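Local atomic coordinates of 5'-deoxynucleotidase (Archaeoglobus fulgidus, PDB entry 1YNB), a protein that probably hydrolyses 2'-deoxyribonucleoside 5'-phosphates to the deoxyribonucleoside and phosphate, as a metal-dependent homodimeric hydrolase of the HD-domain superfamily. Residues D9-F13 and Q103-M107; E16-L20 and L76-R80; A46-F51 and A67-L72; L53-E59 and Y119-A123. Residues are numbered along the deposited sequence.

Contact 1: residues D9-F13 and Q103-M107; sequences DVVKF and QLSWM
An aromatic contact between a helix and a turn joins the N-terminal helix 8-18 to the loop that leaves helix 96-103. Residues 9-13 are helical, with Phe13 N hydrogen-bonded to Asp9 O at 3.0 Å. Across from them, Leu104 leaves helical geometry and a type I beta turn runs from Leu104 to Met107, closed by a hydrogen bond from Met107 N to Leu104 O at 2.8 Å. The nearest CA pairs are Asp9 with Trp106 at 5.9 Å and Phe13 with Gln103 at 7.4 Å. In this all-helical HD-domain protein the site also belongs to the dimer interface, since Ile52 of the second subunit packs on both Phe13 and Trp106. The turn brings the indole of Trp106 (chi1 p) inward against Phe13 (chi1 t): Trp106 NE1 lies over one face of the phenyl ring, 3.3 Å from Phe13 CG, and the five-membered ring of Trp106 is inclined at 40° to it. Val10 CG2 reaches Trp106 CE3, and Phe13 CE1 reaches Leu104 CD2, each at 3.8 Å.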
# COMPACT_ATOMS: atom_id res chain seq x y z
N ASP A 9 -13.23 -26.49 -4.62
CA ASP A 9 -14.18 -25.39 -4.66
C ASP A 9 -13.64 -24.25 -3.83
O ASP A 9 -13.79 -23.09 -4.17
CB ASP A 9 -15.54 -25.81 -4.11
CG ASP A 9 -16.35 -26.57 -5.12
OD1 ASP A 9 -15.74 -27.31 -5.93
OD2 ASP A 9 -17.61 -26.43 -5.11
N VAL A 10 -12.99 -24.57 -2.72
CA VAL A 10 -12.45 -23.54 -1.86
C VAL A 10 -11.28 -22.85 -2.56
O VAL A 10 -11.15 -21.63 -2.52
CB VAL A 10 -11.99 -24.13 -0.52
CG1 VAL A 10 -11.20 -23.09 0.27
CG2 VAL A 10 -13.23 -24.58 0.30
N VAL A 11 -10.43 -23.64 -3.20
CA VAL A 11 -9.29 -23.02 -3.88
C VAL A 11 -9.82 -22.10 -5.00
O VAL A 11 -9.39 -20.98 -5.11
CB VAL A 11 -8.31 -24.11 -4.40
CG1 VAL A 11 -7.31 -23.53 -5.42
CG2 VAL A 11 -7.54 -24.67 -3.21
N LYS A 12 -10.79 -22.55 -5.79
CA LYS A 12 -11.31 -21.65 -6.83
C LYS A 12 -11.93 -20.39 -6.23
O LYS A 12 -11.81 -19.29 -6.80
CB LYS A 12 -12.32 -22.39 -7.73
CG LYS A 12 -11.63 -23.01 -8.94
CD LYS A 12 -12.55 -23.80 -9.84
CE LYS A 12 -11.83 -24.11 -11.19
NZ LYS A 12 -10.36 -24.47 -11.07
N PHE A 13 -12.64 -20.54 -5.11
CA PHE A 13 -13.22 -19.38 -4.46
C PHE A 13 -12.12 -18.39 -4.03
O PHE A 13 -12.29 -17.17 -4.18
CB PHE A 13 -14.05 -19.81 -3.22
CG PHE A 13 -14.53 -18.66 -2.37
CD1 PHE A 13 -15.56 -17.84 -2.79
CD2 PHE A 13 -13.93 -18.40 -1.13
CE1 PHE A 13 -16.00 -16.78 -2.00
CE2 PHE A 13 -14.36 -17.33 -0.32
CZ PHE A 13 -15.39 -16.52 -0.75
N GLN A 103 -21.74 -18.22 -5.65
CA GLN A 103 -20.39 -17.90 -5.21
C GLN A 103 -20.04 -18.61 -3.91
O GLN A 103 -18.92 -19.10 -3.75
CB GLN A 103 -20.23 -16.40 -5.06
CG GLN A 103 -18.83 -15.94 -4.78
CD GLN A 103 -18.76 -14.43 -4.64
OE1 GLN A 103 -19.49 -13.83 -3.84
NE2 GLN A 103 -17.88 -13.79 -5.43
N LEU A 104 -20.99 -18.68 -2.98
CA LEU A 104 -20.71 -19.32 -1.68
C LEU A 104 -21.16 -20.77 -1.55
O LEU A 104 -21.24 -21.30 -0.44
CB LEU A 104 -21.33 -18.50 -0.55
CG LEU A 104 -20.73 -17.09 -0.43
CD1 LEU A 104 -21.50 -16.31 0.59
CD2 LEU A 104 -19.26 -17.18 -0.04
N SER A 105 -21.44 -21.42 -2.68
CA SER A 105 -21.88 -22.82 -2.68
C SER A 105 -20.95 -23.74 -1.89
O SER A 105 -21.38 -24.77 -1.36
CB SER A 105 -22.02 -23.33 -4.11
OG SER A 105 -20.76 -23.36 -4.78
N TRP A 106 -19.68 -23.38 -1.81
CA TRP A 106 -18.72 -24.21 -1.09
C TRP A 106 -18.98 -24.22 0.42
O TRP A 106 -18.50 -25.10 1.13
CB TRP A 106 -17.29 -23.72 -1.34
CG TRP A 106 -17.03 -22.34 -0.85
CD1 TRP A 106 -17.24 -21.18 -1.53
CD2 TRP A 106 -16.58 -21.96 0.46
NE1 TRP A 106 -16.96 -20.10 -0.72
CE2 TRP A 106 -16.56 -20.55 0.51
CE3 TRP A 106 -16.21 -22.69 1.61
CZ2 TRP A 106 -16.18 -19.84 1.65
CZ3 TRP A 106 -15.83 -21.98 2.75
CH2 TRP A 106 -15.82 -20.57 2.76
N MET A 107 -19.72 -23.24 0.93
CA MET A 107 -19.99 -23.21 2.36
C MET A 107 -21.12 -24.16 2.70
O MET A 107 -22.17 -24.14 2.06
CB MET A 107 -20.37 -21.80 2.82
CG MET A 107 -19.27 -20.79 2.65
SD MET A 107 -19.70 -19.23 3.43
CE MET A 107 -19.14 -19.55 5.12

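Contact 2: residues E16-L20 and L76-R80; sequences EVGSL and LHEAR
Within the HD-domain fold, the end of helix 8-18 is fastened to residues 76-80, which run from a loop into helix 78-81, just beyond a His-Asp pair that fits the signature of the family. Leu20 and Ala79 have the nearest CA atoms, 5.6 Å apart. Backbone hydrogen bonds shape both segments: Ser19 N to Glu16 O (3.0 Å), Leu20 N to Val17 O (3.1 Å), Ala79 N to Leu76 O (3.1 Å) and Arg80 N to His77 O (2.8 Å). Glu16 (chi1 and chi2 t) forms a two-pronged salt bridge, OE2 with Arg80 NE at 2.5 Å and OE1 with Arg80 NH2 at 2.8 Å. Glu16 OE2 also accepts a hydrogen bond from Gln103 NE2, which donates to Leu76 O too. Ser19 OG (chi1 p) turns back within its own segment and donates to Glu16 O at 2.7 Å. Alongside, Leu76 CD1 (chi1 -132°) meets Leu20 CD1 at 3.4 Å. A water donates to Ser19 OG at 3.2 Å and to Ala79 O at 2.5 Å.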
# COMPACT_ATOMS: atom_id res chain seq x y z
N GLU A 16 -11.03 -16.63 -6.96
CA GLU A 16 -12.10 -15.69 -7.36
C GLU A 16 -12.10 -14.43 -6.52
O GLU A 16 -12.33 -13.33 -7.02
CB GLU A 16 -13.49 -16.38 -7.29
CG GLU A 16 -14.65 -15.40 -7.56
CD GLU A 16 -16.02 -16.09 -7.68
OE1 GLU A 16 -16.06 -17.33 -7.66
OE2 GLU A 16 -17.04 -15.37 -7.81
N VAL A 17 -11.87 -14.57 -5.22
CA VAL A 17 -11.82 -13.44 -4.31
C VAL A 17 -10.69 -12.50 -4.71
O VAL A 17 -10.80 -11.28 -4.54
CB VAL A 17 -11.58 -13.92 -2.83
CG1 VAL A 17 -11.15 -12.75 -1.92
CG2 VAL A 17 -12.91 -14.56 -2.30
N GLY A 18 -9.62 -13.07 -5.23
CA GLY A 18 -8.48 -12.25 -5.65
C GLY A 18 -8.86 -11.38 -6.85
O GLY A 18 -8.23 -10.33 -7.07
N SER A 19 -9.86 -11.77 -7.63
CA SER A 19 -10.27 -10.88 -8.76
C SER A 19 -10.81 -9.54 -8.24
O SER A 19 -10.90 -8.58 -8.99
CB SER A 19 -11.32 -11.56 -9.66
OG SER A 19 -12.60 -11.55 -9.07
N LEU A 20 -11.17 -9.44 -6.96
CA LEU A 20 -11.61 -8.15 -6.46
C LEU A 20 -10.44 -7.16 -6.35
O LEU A 20 -10.68 -5.95 -6.21
CB LEU A 20 -12.30 -8.28 -5.11
CG LEU A 20 -13.68 -8.96 -5.26
CD1 LEU A 20 -14.25 -9.23 -3.89
CD2 LEU A 20 -14.62 -8.06 -6.06
N LEU A 76 -18.73 -9.14 -2.15
CA LEU A 76 -18.10 -10.28 -2.74
C LEU A 76 -18.66 -10.70 -4.08
O LEU A 76 -17.90 -11.07 -4.98
CB LEU A 76 -18.11 -11.44 -1.74
CG LEU A 76 -16.72 -12.07 -1.65
CD1 LEU A 76 -15.67 -10.99 -1.38
CD2 LEU A 76 -16.70 -13.12 -0.53
N HIS A 77 -19.97 -10.65 -4.22
CA HIS A 77 -20.57 -11.05 -5.48
C HIS A 77 -20.11 -10.17 -6.65
O HIS A 77 -20.20 -10.58 -7.79
CB HIS A 77 -22.10 -11.02 -5.37
CG HIS A 77 -22.63 -9.66 -5.07
ND1 HIS A 77 -23.01 -8.77 -6.06
CD2 HIS A 77 -22.72 -8.98 -3.90
CE1 HIS A 77 -23.29 -7.61 -5.51
NE2 HIS A 77 -23.12 -7.70 -4.20
N GLU A 78 -19.61 -8.97 -6.37
CA GLU A 78 -19.16 -8.08 -7.46
C GLU A 78 -17.99 -8.70 -8.26
O GLU A 78 -17.62 -8.20 -9.35
CB GLU A 78 -18.78 -6.71 -6.90
CG GLU A 78 -19.99 -5.93 -6.36
CD GLU A 78 -19.65 -4.53 -5.88
OE1 GLU A 78 -18.45 -4.20 -5.74
OE2 GLU A 78 -20.59 -3.75 -5.62
N ALA A 79 -17.43 -9.78 -7.73
CA ALA A 79 -16.35 -10.48 -8.42
C ALA A 79 -16.92 -10.98 -9.73
O ALA A 79 -16.21 -11.11 -10.73
CB ALA A 79 -15.87 -11.67 -7.60
N ARG A 80 -18.22 -11.27 -9.71
CA ARG A 80 -18.95 -11.74 -10.88
C ARG A 80 -19.82 -10.65 -11.50
O ARG A 80 -20.04 -10.65 -12.71
CB ARG A 80 -19.85 -12.93 -10.51
CG ARG A 80 -19.09 -14.15 -10.04
CD ARG A 80 -20.02 -15.21 -9.37
NE ARG A 80 -19.20 -16.27 -8.79
CZ ARG A 80 -19.43 -17.57 -8.92
NH1 ARG A 80 -20.49 -18.01 -9.60
NH2 ARG A 80 -18.55 -18.45 -8.43
O HOH W 1 -13.99 -10.22 -11.61

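Contact 3: residues A46-F51 and A67-L72; sequences AAIIAF and AATAAL
Small side chains let helices pack closely, and the near-antiparallel pair formed by residues 46-51 of helix 39-56 and 67-72 of helix 61-73 illustrates it within the HD-domain helical core. The axes approach to 7.4 Å at an angle of 154°, and the CA atoms of Ala47 and Ala68 are only 4.1 Å apart. Ala67 comes first, pointing toward the other helix, its CB 4.2 Å from Ala50 CB and its O 3.7 Å from the same methyl carbon. Ala68 follows: its O is 3.3 Å from Ala47 CB, its CA makes a CA-H...O contact with Ala47 O at 3.5 Å, and its CB is 4.1 Å from Phe51 CB. One turn on, Ala71 CB nestles against Ala47 CA at 3.5 Å and Ala50 CB at 4.1 Å. Leu72 (chi1 m, chi2 t) then brings CD2 to 3.7 Å from Ala47 CB; Ala47 of the second subunit also packs on this leucine. Methyl groups thus meet both backbone and one another, and cohesion comes from close van der Waals fit.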
# COMPACT_ATOMS: atom_id res chain seq x y z
N ALA A 46 -13.30 -0.56 4.67
CA ALA A 46 -14.65 -0.53 5.21
C ALA A 46 -14.72 -1.54 6.38
O ALA A 46 -15.43 -1.28 7.38
CB ALA A 46 -15.65 -0.92 4.14
N ALA A 47 -14.01 -2.66 6.25
CA ALA A 47 -14.00 -3.65 7.34
C ALA A 47 -13.40 -3.07 8.59
O ALA A 47 -13.97 -3.21 9.68
CB ALA A 47 -13.28 -4.94 6.89
N ILE A 48 -12.26 -2.37 8.47
CA ILE A 48 -11.67 -1.74 9.62
C ILE A 48 -12.63 -0.68 10.18
O ILE A 48 -12.83 -0.57 11.41
CB ILE A 48 -10.28 -1.17 9.23
CG1 ILE A 48 -9.34 -2.36 8.93
CG2 ILE A 48 -9.68 -0.28 10.34
CD1 ILE A 48 -8.00 -1.94 8.37
N ILE A 49 -13.25 0.11 9.31
CA ILE A 49 -14.20 1.09 9.83
C ILE A 49 -15.38 0.42 10.58
O ILE A 49 -15.83 0.95 11.60
CB ILE A 49 -14.77 1.95 8.69
CG1 ILE A 49 -13.62 2.85 8.16
CG2 ILE A 49 -15.92 2.84 9.19
CD1 ILE A 49 -14.02 3.66 6.84
N ALA A 50 -15.88 -0.70 10.05
CA ALA A 50 -17.02 -1.38 10.67
C ALA A 50 -16.64 -1.84 12.08
O ALA A 50 -17.45 -1.76 13.01
CB ALA A 50 -17.47 -2.55 9.81
N PHE A 51 -15.40 -2.31 12.22
CA PHE A 51 -14.84 -2.73 13.52
C PHE A 51 -14.90 -1.51 14.44
O PHE A 51 -15.42 -1.57 15.56
CB PHE A 51 -13.40 -3.16 13.31
CG PHE A 51 -12.70 -3.58 14.56
CD1 PHE A 51 -12.93 -4.85 15.10
CD2 PHE A 51 -11.80 -2.73 15.18
CE1 PHE A 51 -12.25 -5.27 16.26
CE2 PHE A 51 -11.12 -3.13 16.34
CZ PHE A 51 -11.36 -4.43 16.86
N ALA A 67 -18.48 -7.62 12.66
CA ALA A 67 -18.91 -6.54 11.79
C ALA A 67 -17.84 -6.37 10.70
O ALA A 67 -18.16 -6.13 9.55
CB ALA A 67 -19.07 -5.27 12.60
N ALA A 68 -16.59 -6.45 11.10
CA ALA A 68 -15.49 -6.32 10.14
C ALA A 68 -15.56 -7.43 9.11
O ALA A 68 -15.46 -7.20 7.90
CB ALA A 68 -14.16 -6.33 10.86
N THR A 69 -15.78 -8.67 9.58
CA THR A 69 -15.86 -9.79 8.66
C THR A 69 -17.01 -9.66 7.70
O THR A 69 -16.89 -9.93 6.51
CB THR A 69 -15.98 -11.13 9.45
OG1 THR A 69 -14.91 -11.22 10.37
CG2 THR A 69 -15.94 -12.30 8.52
N ALA A 70 -18.16 -9.23 8.21
CA ALA A 70 -19.31 -9.07 7.36
C ALA A 70 -19.03 -8.02 6.28
O ALA A 70 -19.51 -8.13 5.15
CB ALA A 70 -20.53 -8.63 8.21
N ALA A 71 -18.28 -6.99 6.65
CA ALA A 71 -17.93 -5.94 5.68
C ALA A 71 -17.05 -6.54 4.57
O ALA A 71 -17.16 -6.15 3.40
CB ALA A 71 -17.18 -4.81 6.38
N LEU A 72 -16.17 -7.48 4.93
CA LEU A 72 -15.32 -8.10 3.90
C LEU A 72 -16.11 -8.85 2.86
O LEU A 72 -15.73 -8.89 1.68
CB LEU A 72 -14.32 -9.05 4.53
CG LEU A 72 -13.24 -8.43 5.39
CD1 LEU A 72 -12.48 -9.57 6.13
CD2 LEU A 72 -12.27 -7.63 4.49

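Contact 4: residues L53-E59 and Y119-A123; sequences LALKSGE and YVSDA
A tyrosine laid across the last turn of a helix is the striking feature here: Tyr119 (chi1 m) places its ring face over the backbone of Ala54, whose CA makes a CH-pi contact 4.1 Å from the ring centroid and 12° off the ring normal. Helix 39-56 ends in a Schellman motif, with Glu59 N hydrogen-bonded to Ala54 O at 3.0 Å and Gly58 N to Leu55 O at 2.9 Å. Gly58 is the C-prime residue, at phi 83°, where a side chain would collide with the preceding carbonyl. The motif turns the chain so that Glu59 OE2 accepts a hydrogen bond from Tyr119 OH at 2.7 Å. Residues 119-123 are helical, in helix 117-135, and Leu53 and Tyr119 have the nearest CA atoms, 6.3 Å apart. Leu53 (chi1 m, chi2 t) sets CB 3.8 Å from Tyr119 CD1 and CD1 3.6 Å from Asp122 CB. The Asp122 carboxylate accepts hydrogen bonds from the backbone nitrogens of Lys152 and Thr153, just before helix 154-166. One tyrosine thus joins two core helices of the HD domain in two ways, through apolar packing of its ring face and a directional polar link from its hydroxyl.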
# COMPACT_ATOMS: atom_id res chain seq x y z
N LEU A 53 -16.76 1.24 14.19
CA LEU A 53 -18.15 1.65 14.48
C LEU A 53 -18.76 0.80 15.59
O LEU A 53 -19.46 1.32 16.46
CB LEU A 53 -19.03 1.53 13.23
CG LEU A 53 -18.74 2.56 12.12
CD1 LEU A 53 -19.66 2.34 10.95
CD2 LEU A 53 -18.89 3.96 12.66
N ALA A 54 -18.51 -0.50 15.54
CA ALA A 54 -19.06 -1.40 16.56
C ALA A 54 -18.46 -1.07 17.91
O ALA A 54 -19.18 -0.89 18.88
CB ALA A 54 -18.78 -2.86 16.19
N LEU A 55 -17.14 -0.96 18.00
CA LEU A 55 -16.54 -0.66 19.28
C LEU A 55 -17.02 0.66 19.87
O LEU A 55 -17.39 0.73 21.06
CB LEU A 55 -15.02 -0.65 19.16
CG LEU A 55 -14.32 -2.00 19.01
CD1 LEU A 55 -12.81 -1.79 19.11
CD2 LEU A 55 -14.79 -2.98 20.10
N LYS A 56 -17.02 1.70 19.04
CA LYS A 56 -17.45 3.03 19.47
C LYS A 56 -18.94 3.05 19.81
O LYS A 56 -19.41 3.98 20.45
CB LYS A 56 -17.14 4.07 18.39
CG LYS A 56 -15.66 4.41 18.25
CD LYS A 56 -15.21 5.40 19.31
CE LYS A 56 -13.72 5.31 19.56
NZ LYS A 56 -13.23 6.36 20.51
N SER A 57 -19.68 2.05 19.35
CA SER A 57 -21.11 1.97 19.63
C SER A 57 -21.33 1.14 20.89
O SER A 57 -22.46 0.75 21.19
CB SER A 57 -21.85 1.31 18.48
OG SER A 57 -21.87 2.16 17.34
N GLY A 58 -20.25 0.86 21.59
CA GLY A 58 -20.32 0.08 22.81
C GLY A 58 -20.35 -1.43 22.66
O GLY A 58 -20.32 -2.13 23.68
N GLU A 59 -20.40 -1.96 21.43
CA GLU A 59 -20.44 -3.41 21.21
C GLU A 59 -19.13 -4.10 21.62
O GLU A 59 -18.11 -3.44 21.85
CB GLU A 59 -20.81 -3.71 19.75
CG GLU A 59 -22.12 -3.02 19.33
CD GLU A 59 -23.27 -3.99 19.03
OE1 GLU A 59 -23.22 -5.15 19.48
OE2 GLU A 59 -24.24 -3.58 18.35
N TYR A 119 -23.79 -1.80 10.82
CA TYR A 119 -22.42 -1.31 10.87
C TYR A 119 -21.76 -1.46 9.50
O TYR A 119 -20.94 -0.63 9.10
CB TYR A 119 -21.59 -2.07 11.92
CG TYR A 119 -22.09 -1.87 13.33
CD1 TYR A 119 -22.15 -0.59 13.89
CD2 TYR A 119 -22.59 -2.94 14.07
CE1 TYR A 119 -22.70 -0.38 15.15
CE2 TYR A 119 -23.14 -2.74 15.35
CZ TYR A 119 -23.19 -1.45 15.87
OH TYR A 119 -23.78 -1.23 17.10
N VAL A 120 -22.11 -2.52 8.78
CA VAL A 120 -21.55 -2.75 7.45
C VAL A 120 -22.03 -1.66 6.51
O VAL A 120 -21.25 -1.08 5.75
CB VAL A 120 -21.97 -4.13 6.90
CG1 VAL A 120 -21.38 -4.34 5.48
CG2 VAL A 120 -21.43 -5.24 7.83
N SER A 121 -23.33 -1.36 6.58
CA SER A 121 -23.93 -0.35 5.72
C SER A 121 -23.30 1.03 5.95
O SER A 121 -22.95 1.71 4.99
CB SER A 121 -25.44 -0.25 5.98
OG SER A 121 -26.05 0.62 5.04
N ASP A 122 -23.17 1.43 7.22
CA ASP A 122 -22.58 2.72 7.55
C ASP A 122 -21.08 2.75 7.16
O ASP A 122 -20.57 3.78 6.69
CB ASP A 122 -22.66 3.00 9.05
CG ASP A 122 -23.97 3.73 9.47
OD1 ASP A 122 -24.87 3.97 8.63
OD2 ASP A 122 -24.05 4.07 10.65
N ALA A 123 -20.40 1.63 7.38
CA ALA A 123 -18.95 1.57 7.07
C ALA A 123 -18.68 1.72 5.57
O ALA A 123 -17.69 2.35 5.19
CB ALA A 123 -18.34 0.24 7.60

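The four contacts show how an all-helical domain is closed by nested and crossing long-range contacts. Contact 3 is nested within the loop closed by contact 2, which in turn is nested within that closed by contact 1; contact 4 crosses all three. Contacts 1 and 2 share helix 8-18, have centres about 12 Å apart and meet through Gln103. Contacts 3 and 4 share helix 39-56, have centres about 9 Å apart and touch where Ala123 and Val120 pack on contact 3. The centres of contacts 1 and 4 are about 28 Å apart. The side chains of His42, His74, Asp75 and Asp124 converge in a pattern consistent with an HD-type metal site, without metal here, which Ala46 of contact 3 and Glu78 of contact 2 touch. All four contacts also reach the second subunit.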